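Local coordinates for protein Phospholipase/Carboxylesterase (Dyadobacter fermentans, PDB 4H0C) that probably hydrolyses carboxylic esters, perhaps including palmitoyl thioesters on proteins, as an alpha/beta-hydrolase of the phospholipase/carboxylesterase family, at residues 16-21 with 93-98. Residues are numbered along the deposited sequence; the frame is centred on the assembly and turned at random.
Sequences VPVQRA and EAQGIP
Val-18 touches Gln-95 with both methyls and Ile-97 with one. From its CB on, Gln-95 follows the valine: CB points at the loop and lies 3.7 Å from Val-18 CG2. The next atom, CG, meets both valine methyls about equally. There the chain bends (chi2 -79°) and lays the flat face of the amide against Val-18 CG1, which sits almost squarely over Gln-95 CD at 3.5 Å, with OE1 and NE2 close to that methyl too. The two side chains cross at about a right angle, and the touch is purely van der Waals.

A chi1 of 75° turns Val-18 CG1 to the amide, while CG2, anti to the backbone N, also meets Ile-97 CD1 at 3.9 Å. That isoleucine methyl is shared: it packs against Ala-21 CB and lies 3.5 Å from Ala-21 O. No direct hydrogen bond joins the segments, but one water does, donating to Val-18 O and to Gln-95 O at 2.8 Å each. With an alanine here both methyls go, which would probably uncover the Gln-95 amide face, leaving it freer to turn, and take a neighbour from Ile-97 CD1.

Gly-96, with positive phi, ends helix 77-94 in a Schellman motif, which swings the chain round to present Ile-97. On the loop side, Pro-17 O accepts from Arg-20 N as the chain turns between strands 11-15 and 23-28. The contact thus ties this loop to the helix exit at the periphery of the alpha/beta-hydrolase fold: Val-18 also rests on Ala-51 and Tyr-53 of strand 50-55, while Ile-97 packs on Ile-102 of strand 102-107.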
loop_
_atom_site.group_PDB
_atom_site.type_symbol
_atom_site.label_atom_id
_atom_site.label_comp_id
_atom_site.label_asym_id
_atom_site.label_seq_id
_atom_site.Cartn_x
_atom_site.Cartn_y
_atom_site.Cartn_z
ATOM N N VAL A 16 11.894 1.432 14.876
ATOM C CA VAL A 16 12.544 0.514 15.821
ATOM C C VAL A 16 13.523 -0.410 15.095
ATOM O O VAL A 16 13.161 -1.031 14.102
ATOM C CB VAL A 16 11.490 -0.361 16.542
ATOM C CG1 VAL A 16 12.141 -1.239 17.614
ATOM C CG2 VAL A 16 10.360 0.507 17.105
ATOM N N PRO A 17 14.767 -0.513 15.593
ATOM C CA PRO A 17 15.737 -1.493 15.054
ATOM C C PRO A 17 15.072 -2.857 14.914
ATOM O O PRO A 17 14.406 -3.334 15.852
ATOM C CB PRO A 17 16.826 -1.516 16.129
ATOM C CG PRO A 17 16.795 -0.120 16.687
ATOM C CD PRO A 17 15.358 0.309 16.672
ATOM N N VAL A 18 15.204 -3.465 13.739
ATOM C CA VAL A 18 14.363 -4.611 13.417
ATOM C C VAL A 18 14.517 -5.797 14.380
ATOM O O VAL A 18 13.547 -6.500 14.652
ATOM C CB VAL A 18 14.485 -5.006 11.926
ATOM C CG1 VAL A 18 15.803 -5.703 11.681
ATOM C CG2 VAL A 18 13.287 -5.846 11.493
ATOM N N GLN A 19 15.726 -5.981 14.916
ATOM C CA GLN A 19 15.972 -7.058 15.866
ATOM C C GLN A 19 15.177 -6.910 17.167
ATOM O O GLN A 19 14.990 -7.890 17.893
ATOM C CB GLN A 19 17.466 -7.187 16.192
ATOM C CG GLN A 19 18.361 -7.561 15.012
ATOM C CD GLN A 19 19.830 -7.198 15.270
ATOM O OE1 GLN A 19 20.165 -6.016 15.440
ATOM N NE2 GLN A 19 20.708 -8.206 15.304
ATOM N N ARG A 20 14.721 -5.700 17.479
ATOM C CA ARG A 20 13.996 -5.485 18.731
ATOM C C ARG A 20 12.490 -5.352 18.503
ATOM O O ARG A 20 11.697 -5.538 19.425
ATOM C CB ARG A 20 14.564 -4.272 19.483
ATOM C CG ARG A 20 15.955 -4.545 20.057
ATOM C CD ARG A 20 16.494 -3.512 21.048
ATOM N NE ARG A 20 17.890 -3.853 21.349
ATOM C CZ ARG A 20 18.272 -4.726 22.282
ATOM N NH1 ARG A 20 17.373 -5.333 23.034
ATOM N NH2 ARG A 20 19.561 -5.007 22.455
ATOM N N ALA A 21 12.106 -5.061 17.260
ATOM C CA ALA A 21 10.738 -4.662 16.947
ATOM C C ALA A 21 9.727 -5.800 17.066
ATOM O O ALA A 21 9.989 -6.919 16.624
ATOM C CB ALA A 21 10.686 -4.053 15.560
ATOM N N GLU A 93 10.226 -10.952 7.498
ATOM C CA GLU A 93 9.955 -12.262 8.072
ATOM C C GLU A 93 11.248 -12.978 8.453
ATOM O O GLU A 93 11.278 -13.655 9.472
ATOM C CB GLU A 93 9.111 -13.130 7.139
ATOM C CG GLU A 93 7.713 -12.557 6.906
ATOM C CD GLU A 93 6.889 -13.427 5.970
ATOM O OE1 GLU A 93 6.824 -13.117 4.770
ATOM O OE2 GLU A 93 6.328 -14.433 6.423
ATOM N N ALA A 94 12.317 -12.791 7.678
ATOM C CA ALA A 94 13.605 -13.422 8.010
ATOM C C ALA A 94 14.255 -12.813 9.267
ATOM O O ALA A 94 15.117 -13.442 9.890
ATOM C CB ALA A 94 14.570 -13.396 6.823
ATOM N N GLN A 95 13.845 -11.593 9.625
ATOM C CA GLN A 95 14.321 -10.928 10.850
ATOM C C GLN A 95 13.492 -11.369 12.026
ATOM O O GLN A 95 13.732 -10.926 13.153
ATOM C CB GLN A 95 14.211 -9.398 10.750
ATOM C CG GLN A 95 14.929 -8.748 9.574
ATOM C CD GLN A 95 16.421 -8.599 9.794
ATOM O OE1 GLN A 95 16.965 -8.998 10.836
ATOM N NE2 GLN A 95 17.099 -8.010 8.807
ATOM N N GLY A 96 12.515 -12.244 11.783
ATOM C CA GLY A 96 11.713 -12.857 12.852
ATOM C C GLY A 96 10.389 -12.172 13.202
ATOM O O GLY A 96 9.794 -12.469 14.249
ATOM N N ILE A 97 9.926 -11.266 12.338
ATOM C CA ILE A 97 8.622 -10.615 12.520
ATOM C C ILE A 97 7.651 -11.306 11.578
ATOM O O ILE A 97 7.814 -11.211 10.346
ATOM C CB ILE A 97 8.684 -9.086 12.277
ATOM C CG1 ILE A 97 9.627 -8.459 13.326
ATOM C CG2 ILE A 97 7.277 -8.454 12.293
ATOM C CD1 ILE A 97 9.920 -6.983 13.144
ATOM N N PRO A 98 6.650 -12.009 12.151
ATOM C CA PRO A 98 5.659 -12.754 11.364
ATOM C C PRO A 98 4.727 -11.821 10.597
ATOM O O PRO A 98 4.529 -10.668 11.007
ATOM C CB PRO A 98 4.877 -13.520 12.432
ATOM C CG PRO A 98 4.958 -12.650 13.627
ATOM C CD PRO A 98 6.359 -12.092 13.596
HETATM O O HOH W 1 12.970 -9.190 15.215
#